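PDB 4AK9: cpftsy from Physcomitrella patens, which probably acts as the chloroplast signal recognition particle receptor, a SIMIBI-class GTPase that takes part in protein transport during chloroplast biogenesis. Local coordinates for residues V122-G127 with G209-N214; G128-L133 with L204-G209; E219-C224 with N259-V264. One frame throughout, in Å; residues are numbered along the deposited sequence.

Contact 1: residues V122-G127 with G209-N214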
loop_
_atom_site.group_PDB
_atom_site.type_symbol
_atom_site.label_atom_id
_atom_site.label_comp_id
_atom_site.label_asym_id
_atom_site.label_seq_id
_atom_site.Cartn_x
_atom_site.Cartn_y
_atom_site.Cartn_z
ATOM N N VAL A 122 4.622 -3.643 -22.249
ATOM C CA VAL A 122 5.465 -2.594 -21.674
ATOM C C VAL A 122 5.508 -2.678 -20.142
ATOM O O VAL A 122 4.704 -3.388 -19.531
ATOM C CB VAL A 122 4.965 -1.174 -22.071
ATOM C CG1 VAL A 122 4.954 -1.032 -23.609
ATOM C CG2 VAL A 122 3.559 -0.961 -21.539
ATOM N N GLY A 123 6.440 -1.954 -19.536
ATOM C CA GLY A 123 6.564 -1.973 -18.078
ATOM C C GLY A 123 7.987 -1.899 -17.580
ATOM O O GLY A 123 8.935 -1.834 -18.358
ATOM N N VAL A 124 8.147 -1.916 -16.261
ATOM C CA VAL A 124 9.463 -1.618 -15.699
ATOM C C VAL A 124 10.362 -2.831 -15.602
ATOM O O VAL A 124 11.581 -2.716 -15.690
ATOM C CB VAL A 124 9.370 -0.955 -14.295
ATOM C CG1 VAL A 124 8.229 0.036 -14.256
ATOM C CG2 VAL A 124 9.207 -2.000 -13.208
ATOM N N ASN A 125 9.779 -4.002 -15.429
ATOM C CA ASN A 125 10.624 -5.117 -15.045
ATOM C C ASN A 125 10.849 -6.058 -16.198
ATOM O O ASN A 125 9.918 -6.800 -16.576
ATOM C CB ASN A 125 10.006 -5.880 -13.878
ATOM C CG ASN A 125 10.964 -6.885 -13.293
ATOM O OD1 ASN A 125 11.049 -8.020 -13.760
ATOM N ND2 ASN A 125 11.714 -6.463 -12.275
ATOM N N GLY A 126 12.073 -6.033 -16.742
ATOM C CA GLY A 126 12.432 -6.827 -17.911
ATOM C C GLY A 126 12.004 -8.275 -17.754
ATOM O O GLY A 126 11.409 -8.881 -18.645
ATOM N N GLY A 127 12.259 -8.822 -16.577
ATOM C CA GLY A 127 12.007 -10.229 -16.340
ATOM C C GLY A 127 10.543 -10.604 -16.203
ATOM O O GLY A 127 10.127 -11.678 -16.670
ATOM N N GLY A 209 12.164 -0.774 -20.634
ATOM C CA GLY A 209 11.494 0.078 -19.657
ATOM C C GLY A 209 12.243 0.067 -18.345
ATOM O O GLY A 209 12.949 -0.902 -18.053
ATOM N N ARG A 210 12.122 1.157 -17.593
ATOM C CA ARG A 210 12.715 1.262 -16.273
ATOM C C ARG A 210 11.658 1.693 -15.260
ATOM O O ARG A 210 10.574 2.129 -15.622
ATOM C CB ARG A 210 13.839 2.302 -16.281
ATOM C CG ARG A 210 14.966 1.988 -17.266
ATOM C CD ARG A 210 16.056 1.104 -16.645
ATOM N NE ARG A 210 16.622 1.615 -15.381
ATOM C CZ ARG A 210 17.116 2.846 -15.172
ATOM N NH1 ARG A 210 17.122 3.770 -16.134
ATOM N NH2 ARG A 210 17.611 3.162 -13.972
ATOM N N LEU A 211 12.015 1.599 -13.992
ATOM C CA LEU A 211 11.116 2.022 -12.921
ATOM C C LEU A 211 10.817 3.494 -13.010
ATOM O O LEU A 211 9.677 3.923 -12.814
ATOM C CB LEU A 211 11.762 1.704 -11.591
ATOM C CG LEU A 211 10.880 2.006 -10.383
ATOM C CD1 LEU A 211 9.526 1.323 -10.524
ATOM C CD2 LEU A 211 11.653 1.499 -9.170
ATOM N N HIS A 212 11.834 4.286 -13.332
ATOM C CA HIS A 212 11.621 5.711 -13.570
ATOM C C HIS A 212 12.000 6.065 -15.002
ATOM O O HIS A 212 13.141 5.860 -15.408
ATOM C CB HIS A 212 12.410 6.522 -12.557
ATOM C CG HIS A 212 12.051 6.175 -11.145
ATOM N ND1 HIS A 212 10.847 6.533 -10.590
ATOM C CD2 HIS A 212 12.709 5.448 -10.207
ATOM C CE1 HIS A 212 10.783 6.065 -9.350
ATOM N NE2 HIS A 212 11.898 5.412 -9.095
ATOM N N THR A 213 11.025 6.577 -15.756
ATOM C CA THR A 213 11.247 6.987 -17.141
ATOM C C THR A 213 12.101 8.233 -17.199
ATOM O O THR A 213 11.960 9.143 -16.376
ATOM C CB THR A 213 9.900 7.233 -17.895
ATOM O OG1 THR A 213 10.150 7.507 -19.286
ATOM C CG2 THR A 213 9.083 8.389 -17.270
ATOM N N ASN A 214 13.018 8.263 -18.155
ATOM C CA ASN A 214 13.684 9.509 -18.493
ATOM C C ASN A 214 13.304 9.900 -19.911
ATOM O O ASN A 214 12.639 9.127 -20.614
ATOM C CB ASN A 214 15.209 9.409 -18.320
ATOM C CG ASN A 214 15.826 8.260 -19.110
ATOM O OD1 ASN A 214 15.507 8.038 -20.284
ATOM N ND2 ASN A 214 16.724 7.523 -18.467
#

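Contact 2: residues G128-L133 with L204-G209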
loop_
_atom_site.group_PDB
_atom_site.type_symbol
_atom_site.label_atom_id
_atom_site.label_comp_id
_atom_site.label_asym_id
_atom_site.label_seq_id
_atom_site.Cartn_x
_atom_site.Cartn_y
_atom_site.Cartn_z
ATOM N N GLY A 128 9.761 -9.743 -15.539
ATOM C CA GLY A 128 8.332 -9.950 -15.408
ATOM C C GLY A 128 7.669 -9.863 -16.769
ATOM O O GLY A 128 6.771 -10.670 -17.087
ATOM N N LYS A 129 8.102 -8.875 -17.553
ATOM C CA LYS A 129 7.631 -8.691 -18.920
ATOM C C LYS A 129 7.958 -9.908 -19.773
ATOM O O LYS A 129 7.099 -10.404 -20.511
ATOM C CB LYS A 129 8.254 -7.444 -19.565
ATOM C CG LYS A 129 7.772 -6.131 -19.021
ATOM C CD LYS A 129 8.228 -4.938 -19.917
ATOM C CE LYS A 129 9.736 -4.766 -19.957
ATOM N NZ LYS A 129 10.085 -3.370 -20.425
ATOM N N THR A 130 9.187 -10.397 -19.651
ATOM C CA THR A 130 9.636 -11.560 -20.431
ATOM C C THR A 130 8.799 -12.794 -20.110
ATOM O O THR A 130 8.287 -13.480 -21.007
ATOM C CB THR A 130 11.126 -11.864 -20.176
ATOM O OG1 THR A 130 11.906 -10.714 -20.534
ATOM C CG2 THR A 130 11.561 -13.032 -21.027
ATOM N N THR A 131 8.630 -13.065 -18.820
ATOM C CA THR A 131 7.830 -14.189 -18.385
ATOM C C THR A 131 6.399 -14.056 -18.863
ATOM O O THR A 131 5.816 -15.012 -19.368
ATOM C CB THR A 131 7.844 -14.266 -16.831
ATOM O OG1 THR A 131 9.163 -14.602 -16.399
ATOM C CG2 THR A 131 6.884 -15.316 -16.348
ATOM N N THR A 132 5.829 -12.857 -18.740
ATOM C CA THR A 132 4.437 -12.660 -19.176
ATOM C C THR A 132 4.263 -12.920 -20.671
ATOM O O THR A 132 3.270 -13.544 -21.088
ATOM C CB THR A 132 3.921 -11.250 -18.799
ATOM O OG1 THR A 132 4.020 -11.107 -17.373
ATOM C CG2 THR A 132 2.442 -11.070 -19.227
ATOM N N LEU A 133 5.216 -12.407 -21.439
ATOM C CA LEU A 133 5.318 -12.590 -22.881
ATOM C C LEU A 133 5.279 -14.102 -23.202
ATOM O O LEU A 133 4.512 -14.547 -24.047
ATOM C CB LEU A 133 6.638 -11.962 -23.352
ATOM C CG LEU A 133 6.680 -11.020 -24.569
ATOM C CD1 LEU A 133 5.323 -10.872 -25.181
ATOM C CD2 LEU A 133 7.242 -9.654 -24.184
ATOM N N LEU A 204 4.113 -10.669 -30.699
ATOM C CA LEU A 204 4.234 -10.285 -29.284
ATOM C C LEU A 204 5.539 -9.528 -29.100
ATOM O O LEU A 204 6.619 -10.100 -29.198
ATOM C CB LEU A 204 4.213 -11.535 -28.387
ATOM C CG LEU A 204 2.930 -12.056 -27.734
ATOM C CD1 LEU A 204 1.696 -11.563 -28.424
ATOM C CD2 LEU A 204 2.886 -13.596 -27.551
ATOM N N CYS A 205 5.458 -8.228 -28.830
ATOM C CA CYS A 205 6.664 -7.357 -28.762
ATOM C C CYS A 205 7.121 -7.057 -27.348
ATOM O O CYS A 205 6.336 -6.573 -26.531
ATOM C CB CYS A 205 6.378 -5.997 -29.432
ATOM S SG CYS A 205 5.845 -6.104 -31.155
ATOM N N ASP A 206 8.387 -7.302 -27.059
ATOM C CA ASP A 206 8.968 -6.826 -25.805
ATOM C C ASP A 206 9.499 -5.426 -26.039
ATOM O O ASP A 206 9.807 -5.057 -27.170
ATOM C CB ASP A 206 10.094 -7.743 -25.354
ATOM C CG ASP A 206 10.446 -7.563 -23.874
ATOM O OD1 ASP A 206 9.725 -6.808 -23.161
ATOM O OD2 ASP A 206 11.429 -8.198 -23.426
ATOM N N THR A 207 9.579 -4.625 -24.979
ATOM C CA THR A 207 10.081 -3.251 -25.090
ATOM C C THR A 207 10.971 -2.946 -23.897
ATOM O O THR A 207 10.893 -3.629 -22.859
ATOM C CB THR A 207 8.932 -2.204 -25.084
ATOM O OG1 THR A 207 8.145 -2.359 -23.879
ATOM C CG2 THR A 207 8.025 -2.375 -26.293
ATOM N N SER A 208 11.807 -1.918 -24.024
ATOM C CA SER A 208 12.650 -1.538 -22.895
ATOM C C SER A 208 11.835 -0.694 -21.915
ATOM O O SER A 208 10.903 0.013 -22.307
ATOM C CB SER A 208 13.882 -0.778 -23.364
ATOM O OG SER A 208 14.590 -1.543 -24.321
ATOM N N GLY A 209 12.164 -0.774 -20.634
ATOM C CA GLY A 209 11.494 0.078 -19.657
ATOM C C GLY A 209 12.243 0.067 -18.345
ATOM O O GLY A 209 12.949 -0.902 -18.053
HETATM O O HOH W 1 8.330 -0.803 -21.433
HETATM O O HOH W 2 12.690 -3.728 -19.747
#

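Contact 3: residues E219-C224 with N259-V264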
loop_
_atom_site.group_PDB
_atom_site.type_symbol
_atom_site.label_atom_id
_atom_site.label_comp_id
_atom_site.label_asym_id
_atom_site.label_seq_id
_atom_site.Cartn_x
_atom_site.Cartn_y
_atom_site.Cartn_z
ATOM N N GLU A 219 11.316 8.571 -25.161
ATOM C CA GLU A 219 11.344 8.810 -26.579
ATOM C C GLU A 219 11.509 7.516 -27.343
ATOM O O GLU A 219 10.918 7.340 -28.410
ATOM C CB GLU A 219 12.434 9.813 -26.934
ATOM C CG GLU A 219 12.319 10.318 -28.364
ATOM C CD GLU A 219 10.863 10.584 -28.793
ATOM O OE1 GLU A 219 10.138 11.316 -28.065
ATOM O OE2 GLU A 219 10.443 10.058 -29.865
ATOM N N GLU A 220 12.309 6.598 -26.795
ATOM C CA GLU A 220 12.504 5.293 -27.394
ATOM C C GLU A 220 11.222 4.464 -27.462
ATOM O O GLU A 220 10.934 3.806 -28.476
ATOM C CB GLU A 220 13.609 4.524 -26.643
ATOM C CG GLU A 220 13.859 3.115 -27.194
ATOM C CD GLU A 220 14.853 2.311 -26.358
ATOM O OE1 GLU A 220 15.948 2.845 -26.041
ATOM O OE2 GLU A 220 14.535 1.144 -26.017
ATOM N N LEU A 221 10.435 4.484 -26.389
ATOM C CA LEU A 221 9.190 3.735 -26.412
ATOM C C LEU A 221 8.222 4.331 -27.431
ATOM O O LEU A 221 7.542 3.588 -28.162
ATOM C CB LEU A 221 8.564 3.708 -25.008
ATOM C CG LEU A 221 7.262 2.929 -24.787
ATOM C CD1 LEU A 221 7.251 1.510 -25.433
ATOM C CD2 LEU A 221 7.008 2.857 -23.256
ATOM N N ARG A 222 8.136 5.660 -27.474
ATOM C CA ARG A 222 7.240 6.292 -28.449
ATOM C C ARG A 222 7.703 5.980 -29.869
ATOM O O ARG A 222 6.884 5.763 -30.768
ATOM C CB ARG A 222 7.206 7.795 -28.232
ATOM C CG ARG A 222 6.584 8.186 -26.925
ATOM C CD ARG A 222 6.319 9.665 -26.857
ATOM N NE ARG A 222 5.291 9.967 -25.850
ATOM C CZ ARG A 222 5.415 10.938 -24.958
ATOM N NH1 ARG A 222 6.535 11.636 -24.978
ATOM N NH2 ARG A 222 4.445 11.224 -24.069
ATOM N N GLY A 223 9.022 5.951 -30.050
ATOM C CA GLY A 223 9.624 5.626 -31.336
ATOM C C GLY A 223 9.299 4.207 -31.759
ATOM O O GLY A 223 9.122 3.928 -32.952
ATOM N N CYS A 224 9.213 3.301 -30.778
ATOM C CA CYS A 224 8.812 1.926 -31.046
ATOM C C CYS A 224 7.365 1.857 -31.492
ATOM O O CYS A 224 7.028 1.097 -32.410
ATOM C CB CYS A 224 8.976 1.054 -29.787
ATOM S SG CYS A 224 10.672 0.578 -29.454
ATOM N N ASN A 259 1.316 5.378 -18.840
ATOM C CA ASN A 259 0.185 5.741 -19.676
ATOM C C ASN A 259 0.332 7.163 -20.235
ATOM O O ASN A 259 -0.300 7.525 -21.214
ATOM C CB ASN A 259 -1.129 5.598 -18.898
ATOM C CG ASN A 259 -2.366 5.884 -19.748
ATOM O OD1 ASN A 259 -2.625 5.244 -20.785
ATOM N ND2 ASN A 259 -3.182 6.828 -19.268
ATOM N N GLN A 260 1.162 7.972 -19.604
ATOM C CA GLN A 260 1.474 9.275 -20.190
ATOM C C GLN A 260 2.412 9.126 -21.390
ATOM O O GLN A 260 2.342 9.948 -22.314
ATOM C CB GLN A 260 2.132 10.191 -19.163
ATOM C CG GLN A 260 1.130 10.965 -18.313
ATOM C CD GLN A 260 1.826 11.830 -17.292
ATOM O OE1 GLN A 260 2.535 11.318 -16.421
ATOM N NE2 GLN A 260 1.655 13.157 -17.406
ATOM N N VAL A 261 3.292 8.125 -21.359
ATOM C CA VAL A 261 4.193 7.842 -22.493
ATOM C C VAL A 261 3.482 7.209 -23.704
ATOM O O VAL A 261 3.675 7.656 -24.855
ATOM C CB VAL A 261 5.387 6.961 -22.067
ATOM C CG1 VAL A 261 6.293 6.651 -23.266
ATOM C CG2 VAL A 261 6.201 7.652 -20.965
ATOM N N ILE A 262 2.633 6.199 -23.457
ATOM C CA ILE A 262 2.010 5.412 -24.508
ATOM C C ILE A 262 0.591 5.032 -24.098
ATOM O O ILE A 262 0.309 4.846 -22.908
ATOM C CB ILE A 262 2.906 4.131 -24.829
ATOM C CG1 ILE A 262 2.349 3.346 -26.016
ATOM C CG2 ILE A 262 3.062 3.225 -23.586
ATOM C CD1 ILE A 262 3.345 2.238 -26.516
ATOM N N GLY A 263 -0.303 4.912 -25.061
ATOM C CA GLY A 263 -1.692 4.591 -24.772
ATOM C C GLY A 263 -1.868 3.135 -24.320
ATOM O O GLY A 263 -2.016 2.238 -25.165
ATOM N N VAL A 264 -1.918 2.909 -23.006
ATOM C CA VAL A 264 -2.070 1.553 -22.438
ATOM C C VAL A 264 -3.506 1.092 -22.633
ATOM O O VAL A 264 -4.448 1.825 -22.305
ATOM C CB VAL A 264 -1.715 1.570 -20.930
ATOM C CG1 VAL A 264 -1.980 0.187 -20.280
ATOM C CG2 VAL A 264 -0.263 1.978 -20.725
#

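Contact 1: residues V122-G127 with G209-N214
Gly123 and Val124 open the P-loop, whose Gly-Val-Asn-Gly-Gly-Gly-Lys-Thr sequence fits the Walker A pattern, and here they meet Gly209 and Arg210, which close the Asp-Thr-Ser-Gly-Arg sequence of SRP GTPases, and Leu211 just after it. The backbones come close because Gly209 carries no side chain: its CA lies 3.4 Å from Gly123 O, and the CA-H...O angle of 146° makes this a weak polar contact. Gly123 itself has phi 144°, where a CB would jam against the preceding carbonyl O. Val124 supplies the side-chain contact. With chi1 at -40°, its CG1 is anti to the carbonyl carbon and rests 3.4 Å from Arg210 O, while Val124 CB sits 3.7 Å from Leu211 N. CG1 also reaches Leu211 CD1 at 4.2 Å, a looser apolar touch. Gln254 and Phe258 of helix 251-261 also pack on Val124. Arg210 CB points away from the P-loop, and NE forms a salt bridge with Asp50 of the second subunit. Two carbonyl oxygens, Val124 O and Gly209 O, stand 3.3 Å apart, both acceptors and so without attraction for each other. The two loops therefore meet through van der Waals contact and one CA-H...O contact, with no conventional hydrogen bond between the segments.

Contact 2: residues G128-L133 with L204-G209
Lys129, the lysine of the Walker A pattern, places NZ 2.6 Å from Thr207 O and donates a hydrogen bond that joins the P-loop helix to the segment following strand 202-205. The donor stands above the plane of that carbonyl, 38° out of it. In P-loop GTPases this lysine usually contacts the nucleotide phosphates; here NZ is gripped by Thr207 O, Gly123 O and water 2, the last at 2.7 Å, with water 1 a weak fourth. The side chain bends at chi3 (-64°), which brings CE past Asp206, 3.8 Å from its OD1. The charged ends themselves are too far apart for a salt bridge. Around this first shell, water 1 donates to both Thr207 OG1 and Ser208 O, while Thr207 OG1 also bonds to Ile121 O on the neighbouring strand. Water 2 is held in turn by a weak bond from Gly209 N. One helical turn beyond Lys129, Leu133 packs on the strand side: its CD1 presses on Leu204 CB at 3.5 Å, tighter than usual, as the two leucines run antiparallel to one another, and its CD2 rests 3.6 Å from Asp206 CB. Within the helix, Gly128 O accepts from Thr132 OG1 at 2.8 Å and from Thr132 N, the two donors approaching from opposite faces of the carbonyl plane.

Contact 3: residues E219-C224 with N259-V264
Arg222, Leu221, Val261 and Ile262 carry the packing of helix 215-231 against the C-terminal end of helix 251-261, two helices of the GTPase domain. Arg222 leaves its helix with CG anti to its own carbonyl carbon and then runs extended from CG to NE, a shape that carries the chain obliquely across Val261 and brings the guanidinium to the carbonyls at the end of the other helix. Its NE donates to Val261 O at 3.0 Å, in the plane of that carbonyl and on a lone pair. The bond is bent, with an N-H...O angle of 139°, and Val261 O lies 29° out of the guanidinium plane. Arg222 NH2 reaches Gln260 O, also at 3.0 Å, in a weak bond; this oxygen sits near the guanidinium plane, at its edge. One flat group thus bonds two successive carbonyls of the last helical residues.

The apolar half is built round Val261 CG1. This methyl touches Leu221 CD2 at 3.9 Å and Arg222 CG at 4.0 Å. Leu221 crosses Val261 obliquely and Ile262 at about a right angle; its CD2 also touches Ile262 CG2 at 4.0 Å, while its CD1 meets Ile262 CD1. Leu221 and Ile262 pack further on Val122 and Met120 of strand 117-123, respectively. Asn259 OD1, in the last helical turn, accepts from Val264 N in the exit loop at 3.3 Å, tying that loop back to the helix. Carbonyls at a helix C-terminus carry the negative end of the helix dipole, so the positive guanidinium probably gains from this site, and its bonds supply donors to two of those oxygens.

The three contacts lie in one GTPase domain. Contacts 1 and 2 reach its mixed sheet, each including part of one of the neighbouring strands 117-123 and 202-205, whereas contact 3 packs against the sheet's side chains. Contacts 1 and 2 have centres about 10 Å apart and share Gly209 and helix 126-142; contact 2 is nested within the chain loop closed by contact 1. Contact 3 follows both along the chain, its centre about 12 Å from that of contact 1 and about 14 Å from that of contact 2. Leu221 connects it to the others, touching Val122 and Thr207. Side-chain packing thus runs from the P-loop and segment 204-209 to helices 215-231 and 251-261.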